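Local atomic coordinates of methyltransferase domain-containing protein (Serratia marcescens, PDB entry 7CLU), a protein that probably transfers a methyl group from S-adenosyl-L-methionine to a hydroxyl of an intermediate in the synthesis of the red pigment prodigiosin. Residues 179-188 and 211-220. Sequence-based numbering, arbitrary orientation.
Sequences IGSLPMAIAD and LTLQGYGERI
The phenol of Y216 meets the carboxylate of D188 at a remarkably short distance: Y216 OH donates to D188 OD1 at 2.3 Å, below the usual range for such a bond, so its exact length is doubtful. OD1 comes in at the ring edge, in the plane of the phenol, with the carboxylate turned 62° from it. A water donates to both D188 OD2 and Y216 OH, closing a small polar cluster. The side chains of M184 and Y216 cross at about a right angle, with M184 over one face of the ring. Its CG, anti to the carbonyl carbon (chi1 -78°), sits nearly over the ring centre, 3.8 Å from the centroid of Y216, as a CH-pi contact; a bend at chi3 keeps SD over the same face, 4.4 Å from that centroid, in a Met-aromatic contact. SD also meets CD2 of L211. I220 CD1 abuts the helix backbone, 3.7 Å from M184 N, and touches P183 CB and M184 CG. The methyl of A187 packs over one face of the R219 guanidinium, with CB 3.9 Å from NE of R219. A water accepts from R219 NE in the guanidinium plane and donates to A187 O, while NH2 of R219 bonds I193 O. G180, the N-cap of helix 181-189, ends a GxGxG sequence, probably the cofactor loop of Rossmann-like methyltransferases; the I179 side chain is about 5 Å from that of Q146, which binds S-adenosyl-L-homocysteine. The contact joins this helix to the loop that leaves helix 201-214 through the Schellman motif at G215 and enters edge strand 221-224. P183, A187 and R219 extend the packing to strand 194-199, while M184 and the bridging water would steady the Y216 ring even if the phenol-carboxylate bond is longer than modelled.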
ATOM      1  N   ILE A 179      -8.253 -13.500  23.706  1.00 41.72           N
ATOM      2  CA  ILE A 179      -9.487 -13.106  24.365  1.00 41.21           C
ATOM      3  C   ILE A 179     -10.362 -14.312  24.685  1.00 37.53           C
ATOM      4  O   ILE A 179     -11.511 -14.149  25.110  1.00 39.87           O
ATOM      5  CB  ILE A 179     -10.252 -12.090  23.497  1.00 45.08           C
ATOM      6  CG1 ILE A 179     -10.691 -12.741  22.187  1.00 42.08           C
ATOM      7  CG2 ILE A 179      -9.388 -10.857  23.214  1.00 45.08           C
ATOM      8  CD1 ILE A 179     -11.768 -11.963  21.452  1.00 48.84           C
ATOM      9  N   GLY A 180      -9.842 -15.522  24.489  1.00 38.13           N
ATOM     10  CA  GLY A 180     -10.590 -16.707  24.885  1.00 36.11           C
ATOM     11  C   GLY A 180     -11.601 -17.222  23.883  1.00 31.58           C
ATOM     12  O   GLY A 180     -12.352 -18.149  24.214  1.00 25.66           O
ATOM     13  N   SER A 181     -11.582 -16.699  22.650  1.00 25.68           N
ATOM     14  CA  SER A 181     -12.590 -17.013  21.645  1.00 27.83           C
ATOM     15  C   SER A 181     -12.600 -18.486  21.273  1.00 29.96           C
ATOM     16  O   SER A 181     -13.670 -19.072  21.047  1.00 25.32           O
ATOM     17  CB  SER A 181     -12.339 -16.160  20.409  1.00 31.63           C
ATOM     18  OG  SER A 181     -12.786 -14.865  20.692  1.00 31.02           O
ATOM     19  N   LEU A 182     -11.420 -19.100  21.168  1.00 26.41           N
ATOM     20  CA  LEU A 182     -11.380 -20.494  20.749  1.00 26.98           C
ATOM     21  C   LEU A 182     -11.885 -21.419  21.846  1.00 28.82           C
ATOM     22  O   LEU A 182     -12.786 -22.229  21.569  1.00 24.49           O
ATOM     23  CB  LEU A 182      -9.975 -20.861  20.273  1.00 27.93           C
ATOM     24  CG  LEU A 182      -9.642 -22.341  20.081  1.00 28.90           C
ATOM     25  CD1 LEU A 182     -10.577 -22.973  19.090  1.00 23.73           C
ATOM     26  CD2 LEU A 182      -8.162 -22.468  19.618  1.00 25.20           C
ATOM     27  N   PRO A 183     -11.394 -21.358  23.092  1.00 26.61           N
ATOM     28  CA  PRO A 183     -11.964 -22.260  24.107  1.00 26.38           C
ATOM     29  C   PRO A 183     -13.425 -21.973  24.414  1.00 26.08           C
ATOM     30  O   PRO A 183     -14.143 -22.890  24.824  1.00 23.01           O
ATOM     31  CB  PRO A 183     -11.058 -22.051  25.333  1.00 29.34           C
ATOM     32  CG  PRO A 183     -10.332 -20.787  25.077  1.00 30.67           C
ATOM     33  CD  PRO A 183     -10.200 -20.656  23.602  1.00 27.11           C
ATOM     34  N   MET A 184     -13.904 -20.741  24.212  1.00 23.43           N
ATOM     35  CA  MET A 184     -15.344 -20.505  24.298  1.00 24.71           C
ATOM     36  C   MET A 184     -16.097 -21.299  23.231  1.00 24.60           C
ATOM     37  O   MET A 184     -17.102 -21.959  23.526  1.00 27.99           O
ATOM     38  CB  MET A 184     -15.645 -19.007  24.180  1.00 26.91           C
ATOM     39  CG  MET A 184     -15.377 -18.266  25.461  1.00 27.85           C
ATOM     40  SD  MET A 184     -15.626 -16.485  25.400  1.00 35.20           S
ATOM     41  CE  MET A 184     -14.753 -16.044  23.945  1.00 35.43           C
ATOM     42  N   ALA A 185     -15.619 -21.262  21.981  1.00 24.78           N
ATOM     43  CA  ALA A 185     -16.300 -21.998  20.921  1.00 27.87           C
ATOM     44  C   ALA A 185     -16.257 -23.499  21.183  1.00 30.42           C
ATOM     45  O   ALA A 185     -17.227 -24.217  20.896  1.00 23.75           O
ATOM     46  CB  ALA A 185     -15.687 -21.664  19.562  1.00 28.45           C
ATOM     47  N   ILE A 186     -15.146 -23.984  21.753  1.00 26.00           N
ATOM     48  CA  ILE A 186     -15.051 -25.394  22.117  1.00 28.25           C
ATOM     49  C   ILE A 186     -16.089 -25.730  23.178  1.00 28.83           C
ATOM     50  O   ILE A 186     -16.869 -26.675  23.020  1.00 30.18           O
ATOM     51  CB  ILE A 186     -13.626 -25.741  22.583  1.00 26.46           C
ATOM     52  CG1 ILE A 186     -12.625 -25.484  21.456  1.00 27.64           C
ATOM     53  CG2 ILE A 186     -13.550 -27.191  23.019  1.00 27.90           C
ATOM     54  CD1 ILE A 186     -11.168 -25.511  21.915  1.00 25.51           C
ATOM     55  N   ALA A 187     -16.142 -24.932  24.256  1.00 23.59           N
ATOM     56  CA  ALA A 187     -17.138 -25.128  25.313  1.00 23.24           C
ATOM     57  C   ALA A 187     -18.555 -25.150  24.766  1.00 30.55           C
ATOM     58  O   ALA A 187     -19.414 -25.891  25.271  1.00 29.68           O
ATOM     59  CB  ALA A 187     -17.045 -24.019  26.363  1.00 25.08           C
ATOM     60  N   ASP A 188     -18.836 -24.301  23.774  1.00 25.62           N
ATOM     61  CA  ASP A 188     -20.195 -24.211  23.252  1.00 28.09           C
ATOM     62  C   ASP A 188     -20.610 -25.481  22.512  1.00 29.39           C
ATOM     63  O   ASP A 188     -21.812 -25.763  22.410  1.00 32.76           O
ATOM     64  CB  ASP A 188     -20.331 -23.003  22.322  1.00 27.86           C
ATOM     65  CG  ASP A 188     -20.072 -21.670  23.027  1.00 27.05           C
ATOM     66  OD1 ASP A 188     -20.224 -21.565  24.263  1.00 24.81           O
ATOM     67  OD2 ASP A 188     -19.731 -20.714  22.318  1.00 31.55           O
ATOM     68  N   LEU A 211     -13.443 -13.169  30.515  1.00 26.81           N
ATOM     69  CA  LEU A 211     -14.134 -14.456  30.539  1.00 35.94           C
ATOM     70  C   LEU A 211     -15.302 -14.430  31.509  1.00 32.34           C
ATOM     71  O   LEU A 211     -16.374 -14.975  31.218  1.00 30.08           O
ATOM     72  CB  LEU A 211     -13.171 -15.581  30.925  1.00 28.18           C
ATOM     73  CG  LEU A 211     -12.180 -16.095  29.875  1.00 32.95           C
ATOM     74  CD1 LEU A 211     -11.364 -17.254  30.469  1.00 34.14           C
ATOM     75  CD2 LEU A 211     -12.871 -16.527  28.589  1.00 31.37           C
ATOM     76  N   THR A 212     -15.108 -13.807  32.675  1.00 32.39           N
ATOM     77  CA  THR A 212     -16.177 -13.752  33.664  1.00 32.54           C
ATOM     78  C   THR A 212     -17.352 -12.924  33.160  1.00 31.80           C
ATOM     79  O   THR A 212     -18.515 -13.302  33.356  1.00 32.58           O
ATOM     80  CB  THR A 212     -15.646 -13.193  34.983  1.00 37.34           C
ATOM     81  OG1 THR A 212     -14.637 -14.079  35.504  1.00 31.34           O
ATOM     82  CG2 THR A 212     -16.792 -13.057  36.000  1.00 32.03           C
ATOM     83  N   LEU A 213     -17.070 -11.807  32.489  1.00 31.24           N
ATOM     84  CA  LEU A 213     -18.150 -10.959  32.003  1.00 31.94           C
ATOM     85  C   LEU A 213     -19.005 -11.687  30.980  1.00 36.48           C
ATOM     86  O   LEU A 213     -20.224 -11.483  30.941  1.00 33.70           O
ATOM     87  CB  LEU A 213     -17.597  -9.670  31.404  1.00 36.10           C
ATOM     88  CG  LEU A 213     -17.440  -8.548  32.432  1.00 44.16           C
ATOM     89  CD1 LEU A 213     -16.608  -7.411  31.866  1.00 44.35           C
ATOM     90  CD2 LEU A 213     -18.811  -8.058  32.877  1.00 40.90           C
ATOM     91  N   GLN A 214     -18.392 -12.545  30.158  1.00 33.06           N
ATOM     92  CA  GLN A 214     -19.127 -13.284  29.141  1.00 31.89           C
ATOM     93  C   GLN A 214     -19.823 -14.524  29.698  1.00 31.98           C
ATOM     94  O   GLN A 214     -20.617 -15.148  28.976  1.00 26.11           O
ATOM     95  CB  GLN A 214     -18.183 -13.675  28.000  1.00 31.46           C
ATOM     96  CG  GLN A 214     -17.529 -12.484  27.300  1.00 34.26           C
ATOM     97  CD  GLN A 214     -18.528 -11.395  26.944  1.00 39.16           C
ATOM     98  OE1 GLN A 214     -18.438 -10.264  27.435  1.00 42.17           O
ATOM     99  NE2 GLN A 214     -19.493 -11.731  26.096  1.00 32.87           N
ATOM    100  N   GLY A 215     -19.558 -14.878  30.956  1.00 27.71           N
ATOM    101  CA  GLY A 215     -20.203 -16.000  31.608  1.00 29.38           C
ATOM    102  C   GLY A 215     -19.410 -17.290  31.601  1.00 32.20           C
ATOM    103  O   GLY A 215     -19.979 -18.342  31.910  1.00 28.06           O
ATOM    104  N   TYR A 216     -18.114 -17.241  31.272  1.00 26.13           N
ATOM    105  CA  TYR A 216     -17.286 -18.425  31.090  1.00 24.78           C
ATOM    106  C   TYR A 216     -16.205 -18.538  32.163  1.00 29.65           C
ATOM    107  O   TYR A 216     -15.277 -19.338  32.014  1.00 28.14           O
ATOM    108  CB  TYR A 216     -16.640 -18.417  29.694  1.00 25.31           C
ATOM    109  CG  TYR A 216     -17.592 -18.735  28.560  1.00 28.67           C
ATOM    110  CD1 TYR A 216     -18.505 -17.789  28.118  1.00 30.78           C
ATOM    111  CD2 TYR A 216     -17.592 -19.986  27.947  1.00 24.85           C
ATOM    112  CE1 TYR A 216     -19.392 -18.068  27.093  1.00 29.40           C
ATOM    113  CE2 TYR A 216     -18.481 -20.280  26.925  1.00 27.83           C
ATOM    114  CZ  TYR A 216     -19.373 -19.311  26.499  1.00 27.12           C
ATOM    115  OH  TYR A 216     -20.266 -19.579  25.482  1.00 30.85           O
ATOM    116  N   GLY A 217     -16.307 -17.752  33.236  1.00 30.79           N
ATOM    117  CA  GLY A 217     -15.251 -17.718  34.240  1.00 33.77           C
ATOM    118  C   GLY A 217     -15.092 -19.015  35.013  1.00 33.65           C
ATOM    119  O   GLY A 217     -14.001 -19.317  35.514  1.00 33.44           O
ATOM    120  N   GLU A 218     -16.168 -19.790  35.150  1.00 31.29           N
ATOM    121  CA  GLU A 218     -16.035 -21.101  35.775  1.00 34.18           C
ATOM    122  C   GLU A 218     -15.765 -22.202  34.766  1.00 34.17           C
ATOM    123  O   GLU A 218     -15.192 -23.236  35.128  1.00 36.16           O
ATOM    124  CB  GLU A 218     -17.291 -21.444  36.571  1.00 39.47           C
ATOM    125  CG  GLU A 218     -17.516 -20.538  37.758  1.00 40.61           C
ATOM    126  CD  GLU A 218     -18.563 -21.090  38.701  1.00 51.44           C
ATOM    127  OE1 GLU A 218     -18.550 -20.695  39.887  1.00 59.83           O
ATOM    128  OE2 GLU A 218     -19.396 -21.920  38.256  1.00 53.52           O
ATOM    129  N   ARG A 219     -16.148 -21.996  33.510  1.00 25.62           N
ATOM    130  CA  ARG A 219     -15.980 -23.013  32.481  1.00 28.90           C
ATOM    131  C   ARG A 219     -14.539 -23.103  31.977  1.00 30.80           C
ATOM    132  O   ARG A 219     -14.091 -24.185  31.572  1.00 29.93           O
ATOM    133  CB  ARG A 219     -16.930 -22.710  31.316  1.00 27.88           C
ATOM    134  CG  ARG A 219     -16.938 -23.750  30.214  1.00 29.71           C
ATOM    135  CD  ARG A 219     -17.684 -25.013  30.632  1.00 31.07           C
ATOM    136  NE  ARG A 219     -17.608 -26.043  29.597  1.00 32.59           N
ATOM    137  CZ  ARG A 219     -16.542 -26.809  29.389  1.00 31.62           C
ATOM    138  NH1 ARG A 219     -15.458 -26.664  30.149  1.00 29.31           N
ATOM    139  NH2 ARG A 219     -16.551 -27.720  28.420  1.00 28.36           N
ATOM    140  N   ILE A 220     -13.812 -21.986  31.979  1.00 27.98           N
ATOM    141  CA  ILE A 220     -12.486 -21.888  31.371  1.00 26.63           C
ATOM    142  C   ILE A 220     -11.525 -21.298  32.399  1.00 28.21           C
ATOM    143  O   ILE A 220     -11.684 -20.143  32.812  1.00 27.56           O
ATOM    144  CB  ILE A 220     -12.513 -21.029  30.091  1.00 29.46           C
ATOM    145  CG1 ILE A 220     -13.507 -21.609  29.068  1.00 26.37           C
ATOM    146  CG2 ILE A 220     -11.115 -20.896  29.483  1.00 25.79           C
ATOM    147  CD1 ILE A 220     -13.766 -20.660  27.909  1.00 28.25           C
TER
HETATM  148  O   HOH W   1     -19.541 -26.593  27.698  1.00 34.88           O
HETATM  149  O   HOH W   2     -19.165 -18.348  23.055  1.00 33.27           O